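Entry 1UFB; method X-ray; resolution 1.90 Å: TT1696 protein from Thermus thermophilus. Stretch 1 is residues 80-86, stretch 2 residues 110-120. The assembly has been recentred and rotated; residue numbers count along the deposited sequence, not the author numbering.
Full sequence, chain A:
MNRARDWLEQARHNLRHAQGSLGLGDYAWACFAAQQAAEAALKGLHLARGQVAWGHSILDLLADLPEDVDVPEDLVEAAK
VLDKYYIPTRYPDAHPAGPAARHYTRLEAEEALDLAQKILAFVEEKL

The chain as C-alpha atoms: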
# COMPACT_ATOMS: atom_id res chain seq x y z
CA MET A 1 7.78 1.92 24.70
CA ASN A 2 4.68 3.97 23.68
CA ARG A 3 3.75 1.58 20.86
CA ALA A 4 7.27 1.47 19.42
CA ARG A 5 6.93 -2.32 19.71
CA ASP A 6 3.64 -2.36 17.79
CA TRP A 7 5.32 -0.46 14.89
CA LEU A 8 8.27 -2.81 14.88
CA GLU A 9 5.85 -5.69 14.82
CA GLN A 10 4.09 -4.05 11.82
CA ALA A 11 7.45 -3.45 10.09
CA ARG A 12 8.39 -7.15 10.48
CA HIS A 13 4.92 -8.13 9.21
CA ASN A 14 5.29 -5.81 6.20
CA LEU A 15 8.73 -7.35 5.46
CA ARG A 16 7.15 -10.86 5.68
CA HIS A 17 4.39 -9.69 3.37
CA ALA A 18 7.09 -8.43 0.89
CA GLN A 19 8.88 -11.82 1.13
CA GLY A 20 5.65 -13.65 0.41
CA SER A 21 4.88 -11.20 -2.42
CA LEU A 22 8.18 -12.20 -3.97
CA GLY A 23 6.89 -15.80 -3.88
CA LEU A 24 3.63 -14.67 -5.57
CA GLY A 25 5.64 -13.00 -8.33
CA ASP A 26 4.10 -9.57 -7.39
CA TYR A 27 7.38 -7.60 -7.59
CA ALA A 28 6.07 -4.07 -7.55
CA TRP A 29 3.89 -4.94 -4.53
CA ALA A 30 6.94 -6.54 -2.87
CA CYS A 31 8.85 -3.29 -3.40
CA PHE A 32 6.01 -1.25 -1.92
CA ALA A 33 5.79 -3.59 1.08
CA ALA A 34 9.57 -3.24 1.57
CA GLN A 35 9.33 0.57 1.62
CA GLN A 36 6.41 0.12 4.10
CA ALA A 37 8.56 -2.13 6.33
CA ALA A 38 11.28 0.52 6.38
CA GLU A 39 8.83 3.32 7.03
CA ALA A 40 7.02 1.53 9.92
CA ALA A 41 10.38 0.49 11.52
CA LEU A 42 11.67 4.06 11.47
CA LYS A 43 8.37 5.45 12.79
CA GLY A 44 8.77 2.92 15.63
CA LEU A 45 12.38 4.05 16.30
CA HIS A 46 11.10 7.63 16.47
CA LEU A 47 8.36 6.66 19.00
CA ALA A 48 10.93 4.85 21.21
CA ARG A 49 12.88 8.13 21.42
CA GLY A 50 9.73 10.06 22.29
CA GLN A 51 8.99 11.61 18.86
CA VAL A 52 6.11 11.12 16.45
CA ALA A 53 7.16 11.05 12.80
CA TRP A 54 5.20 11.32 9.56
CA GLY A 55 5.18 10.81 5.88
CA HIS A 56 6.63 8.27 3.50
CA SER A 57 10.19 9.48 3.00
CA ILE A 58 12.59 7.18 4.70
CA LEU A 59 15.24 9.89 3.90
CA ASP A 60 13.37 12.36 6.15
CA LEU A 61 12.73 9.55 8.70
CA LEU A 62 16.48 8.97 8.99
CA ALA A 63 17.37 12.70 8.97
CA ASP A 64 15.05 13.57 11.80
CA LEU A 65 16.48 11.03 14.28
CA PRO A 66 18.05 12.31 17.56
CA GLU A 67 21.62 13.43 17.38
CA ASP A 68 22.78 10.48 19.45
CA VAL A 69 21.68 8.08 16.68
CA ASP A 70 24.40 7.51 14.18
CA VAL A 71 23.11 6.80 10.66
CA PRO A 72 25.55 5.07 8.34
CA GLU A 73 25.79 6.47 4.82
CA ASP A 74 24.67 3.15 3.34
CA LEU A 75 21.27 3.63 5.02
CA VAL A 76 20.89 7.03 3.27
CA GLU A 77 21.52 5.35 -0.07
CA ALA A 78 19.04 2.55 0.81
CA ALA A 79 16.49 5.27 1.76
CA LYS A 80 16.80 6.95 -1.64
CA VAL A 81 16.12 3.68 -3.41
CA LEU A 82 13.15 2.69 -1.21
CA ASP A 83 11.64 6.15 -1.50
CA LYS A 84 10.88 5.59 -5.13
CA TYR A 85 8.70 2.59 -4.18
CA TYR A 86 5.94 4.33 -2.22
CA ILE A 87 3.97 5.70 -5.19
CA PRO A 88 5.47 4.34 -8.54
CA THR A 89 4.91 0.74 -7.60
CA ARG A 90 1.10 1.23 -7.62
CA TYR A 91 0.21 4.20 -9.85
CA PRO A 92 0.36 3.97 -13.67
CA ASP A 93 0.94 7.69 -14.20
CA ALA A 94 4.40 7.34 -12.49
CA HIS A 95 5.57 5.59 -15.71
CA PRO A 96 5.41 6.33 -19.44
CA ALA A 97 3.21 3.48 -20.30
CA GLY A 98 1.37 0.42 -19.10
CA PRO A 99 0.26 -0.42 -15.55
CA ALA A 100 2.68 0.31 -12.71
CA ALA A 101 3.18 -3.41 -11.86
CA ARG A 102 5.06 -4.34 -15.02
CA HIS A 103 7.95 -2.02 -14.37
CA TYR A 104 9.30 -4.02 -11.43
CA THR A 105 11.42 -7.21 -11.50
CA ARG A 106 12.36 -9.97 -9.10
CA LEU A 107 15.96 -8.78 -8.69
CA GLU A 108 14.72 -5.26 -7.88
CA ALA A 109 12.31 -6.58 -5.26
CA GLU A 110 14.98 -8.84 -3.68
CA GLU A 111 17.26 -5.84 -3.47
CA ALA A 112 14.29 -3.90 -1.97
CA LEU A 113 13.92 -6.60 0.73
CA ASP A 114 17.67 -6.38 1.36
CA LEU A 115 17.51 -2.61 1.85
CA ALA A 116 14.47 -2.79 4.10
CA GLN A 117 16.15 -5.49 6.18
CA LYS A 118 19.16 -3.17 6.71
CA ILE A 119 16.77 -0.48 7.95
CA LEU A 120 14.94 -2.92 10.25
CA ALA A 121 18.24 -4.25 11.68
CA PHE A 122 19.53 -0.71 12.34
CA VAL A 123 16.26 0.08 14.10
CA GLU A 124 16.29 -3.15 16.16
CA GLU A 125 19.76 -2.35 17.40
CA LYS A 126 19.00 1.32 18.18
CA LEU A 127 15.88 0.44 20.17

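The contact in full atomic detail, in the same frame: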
# COMPACT_ATOMS: atom_id res chain seq x y z
N LYS A 80 17.11 6.36 -0.35
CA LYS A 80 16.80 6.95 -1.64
C LYS A 80 16.20 5.95 -2.59
O LYS A 80 15.37 6.29 -3.40
CB LYS A 80 18.07 7.51 -2.32
CG LYS A 80 18.81 8.58 -1.57
CD LYS A 80 20.05 9.07 -2.39
CE LYS A 80 20.83 10.12 -1.59
NZ LYS A 80 20.74 9.74 -0.14
N VAL A 81 16.68 4.71 -2.54
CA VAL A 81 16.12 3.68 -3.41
C VAL A 81 14.66 3.34 -2.96
O VAL A 81 13.73 3.34 -3.74
CB VAL A 81 16.97 2.46 -3.33
CG1 VAL A 81 16.35 1.27 -4.17
CG2 VAL A 81 18.44 2.84 -3.85
N LEU A 82 14.49 3.07 -1.68
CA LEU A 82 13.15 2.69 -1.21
C LEU A 82 12.12 3.78 -1.41
O LEU A 82 10.93 3.50 -1.61
CB LEU A 82 13.26 2.30 0.27
CG LEU A 82 14.02 0.98 0.54
CD1 LEU A 82 14.27 0.84 2.06
CD2 LEU A 82 13.17 -0.23 0.04
N ASP A 83 12.57 5.02 -1.42
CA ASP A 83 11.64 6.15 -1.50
C ASP A 83 10.91 6.22 -2.80
O ASP A 83 9.79 6.70 -2.88
CB ASP A 83 12.36 7.48 -1.16
CG ASP A 83 12.43 7.72 0.36
OD1 ASP A 83 11.81 6.89 1.08
OD2 ASP A 83 13.09 8.69 0.85
N LYS A 84 11.51 5.66 -3.82
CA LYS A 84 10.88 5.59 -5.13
C LYS A 84 9.87 4.46 -5.21
O LYS A 84 9.27 4.26 -6.27
CB LYS A 84 11.92 5.30 -6.20
CG LYS A 84 13.05 6.30 -6.17
CD LYS A 84 12.53 7.73 -6.35
CE LYS A 84 13.61 8.53 -7.08
NZ LYS A 84 14.55 7.56 -7.76
N TYR A 85 9.67 3.71 -4.13
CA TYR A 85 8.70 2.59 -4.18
C TYR A 85 7.36 2.87 -3.50
O TYR A 85 6.50 1.98 -3.48
CB TYR A 85 9.31 1.31 -3.58
CG TYR A 85 10.56 0.83 -4.34
CD1 TYR A 85 11.59 0.14 -3.68
CD2 TYR A 85 10.68 1.04 -5.71
CE1 TYR A 85 12.74 -0.35 -4.37
CE2 TYR A 85 11.82 0.55 -6.43
CZ TYR A 85 12.84 -0.14 -5.73
OH TYR A 85 13.94 -0.69 -6.38
N TYR A 86 7.20 4.06 -2.88
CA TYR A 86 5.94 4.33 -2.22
C TYR A 86 4.79 4.56 -3.24
O TYR A 86 3.74 3.92 -3.18
CB TYR A 86 6.10 5.52 -1.25
CG TYR A 86 4.78 5.91 -0.62
CD1 TYR A 86 4.11 5.05 0.27
CD2 TYR A 86 4.13 7.10 -1.06
CE1 TYR A 86 2.75 5.39 0.72
CE2 TYR A 86 2.86 7.42 -0.65
CZ TYR A 86 2.18 6.58 0.23
OH TYR A 86 0.95 7.03 0.63
N GLU A 110 14.10 -8.23 -4.73
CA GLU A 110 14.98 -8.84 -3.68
C GLU A 110 15.92 -7.80 -3.10
O GLU A 110 16.20 -7.76 -1.88
CB GLU A 110 15.79 -10.10 -4.21
CG GLU A 110 14.81 -11.19 -4.66
CD GLU A 110 15.47 -12.53 -5.02
OE1 GLU A 110 16.70 -12.60 -4.93
OE2 GLU A 110 14.72 -13.47 -5.38
N GLU A 111 16.41 -6.91 -3.96
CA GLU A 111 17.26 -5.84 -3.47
C GLU A 111 16.42 -4.95 -2.50
O GLU A 111 16.89 -4.56 -1.41
CB GLU A 111 17.75 -4.97 -4.63
CG GLU A 111 18.46 -3.73 -4.09
CD GLU A 111 18.85 -2.84 -5.24
OE1 GLU A 111 17.96 -2.14 -5.84
OE2 GLU A 111 20.08 -2.89 -5.53
N ALA A 112 15.15 -4.71 -2.85
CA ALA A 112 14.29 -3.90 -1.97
C ALA A 112 14.17 -4.56 -0.59
O ALA A 112 14.26 -3.87 0.45
CB ALA A 112 12.93 -3.68 -2.65
N LEU A 113 13.97 -5.88 -0.57
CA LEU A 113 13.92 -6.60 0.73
C LEU A 113 15.25 -6.44 1.46
O LEU A 113 15.27 -6.23 2.65
CB LEU A 113 13.64 -8.10 0.56
CG LEU A 113 12.22 -8.51 0.16
CD1 LEU A 113 12.23 -9.93 -0.40
CD2 LEU A 113 11.33 -8.49 1.34
N ASP A 114 16.36 -6.52 0.73
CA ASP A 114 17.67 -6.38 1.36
C ASP A 114 17.81 -5.02 2.04
O ASP A 114 18.33 -4.92 3.18
CB ASP A 114 18.79 -6.48 0.31
CG ASP A 114 18.98 -7.90 -0.23
OD1 ASP A 114 18.51 -8.86 0.41
OD2 ASP A 114 19.62 -8.03 -1.29
N LEU A 115 17.39 -3.98 1.33
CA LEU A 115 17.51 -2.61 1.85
C LEU A 115 16.59 -2.40 3.07
O LEU A 115 16.98 -1.77 4.06
CB LEU A 115 17.20 -1.59 0.70
CG LEU A 115 18.16 -1.67 -0.51
CD1 LEU A 115 17.75 -0.66 -1.60
CD2 LEU A 115 19.59 -1.38 -0.02
N ALA A 116 15.39 -2.93 2.99
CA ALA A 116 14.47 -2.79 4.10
C ALA A 116 15.00 -3.55 5.31
O ALA A 116 14.90 -3.06 6.47
CB ALA A 116 13.06 -3.29 3.72
N GLN A 117 15.58 -4.73 5.06
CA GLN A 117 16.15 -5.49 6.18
C GLN A 117 17.27 -4.71 6.87
O GLN A 117 17.40 -4.70 8.11
CB GLN A 117 16.66 -6.88 5.68
CG GLN A 117 17.42 -7.60 6.71
CD GLN A 117 16.59 -7.80 8.00
OE1 GLN A 117 15.37 -7.99 7.96
NE2 GLN A 117 17.27 -7.77 9.13
N LYS A 118 18.10 -4.02 6.10
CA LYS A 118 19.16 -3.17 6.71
C LYS A 118 18.55 -2.10 7.62
O LYS A 118 19.04 -1.82 8.75
CB LYS A 118 19.95 -2.43 5.64
CG LYS A 118 20.77 -3.28 4.75
CD LYS A 118 21.64 -2.34 3.92
CE LYS A 118 22.29 -3.08 2.75
NZ LYS A 118 23.16 -2.10 1.95
N ILE A 119 17.44 -1.51 7.15
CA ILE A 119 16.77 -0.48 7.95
C ILE A 119 16.22 -1.08 9.24
O ILE A 119 16.41 -0.52 10.34
CB ILE A 119 15.63 0.19 7.17
CG1 ILE A 119 16.19 0.91 5.92
CG2 ILE A 119 14.86 1.17 8.09
CD1 ILE A 119 16.91 2.21 6.16
N LEU A 120 15.52 -2.22 9.11
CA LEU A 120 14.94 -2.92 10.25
C LEU A 120 16.02 -3.29 11.27
O LEU A 120 15.81 -3.13 12.50
CB LEU A 120 14.29 -4.24 9.80
CG LEU A 120 12.78 -4.16 9.91
CD1 LEU A 120 12.41 -4.00 11.42
CD2 LEU A 120 12.33 -2.93 9.02
O HOH W 1 15.45 -2.35 -5.31

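Packing of the end of one helix and the turn after it (residues 80-86) against a continuous helix (residues 110-120) is mainly apolar; no direct hydrogen bond crosses, and 279 Å² is buried over both sides. The backbones come nearest at Leu82 and Ala112, their CA atoms 6.7 Å apart. Leu82 is the knob: buried, its CA-to-CB bond pointing toward the partner helix, it sits among Ala112, Leu115, Ala116 and Ile119. Its mt rotamer (chi1 -69°, chi2 170°) splays the two methyls along that helix. Leu82 CD1 lies 4.0 Å from Leu115 CB and 4.3 Å from Ile119 CG1, while Leu82 CD2 lies 3.8 Å from Ala112 O and 4.4 Å from Ala112 CB. That carbonyl already accepts the helical bond from Ala116 N (2.9 Å from Ala112 O), so the methyl beside it leaves no backbone acceptor stranded. The short side chains of Ala112 and Ala116, both directed sideways, leave room for the leucine. One turn before Tyr85, Val81 adopts t (chi1 175°), which brings Val81 CG1 3.5 Å from CD1 of Leu115, itself an mt rotamer whose CA-to-CB bond points toward the first stretch. Tyr85, in m (chi1 -61°), lays its ring obliquely by Ala112, Tyr85 CE1 3.8 Å from Ala112 CB, and places its hydroxyl beyond the methyl, near Glu111. Glu111 starts sideways, but t values at chi1 and chi2 (171° and -176°) extend the chain so that its carboxylate comes nearer. Tyr85 OH and Glu111 OE1 remain 4.3 Å apart, too far for a direct bond, and water 1 fills the gap: its O accepts from Tyr85 OH at 2.5 Å and donates to Glu111 OE1 at 2.6 Å. The polar link thus lies at the exposed glutamate, beside the leucine-centred packing. A type I turn runs from Asp83 to Tyr86.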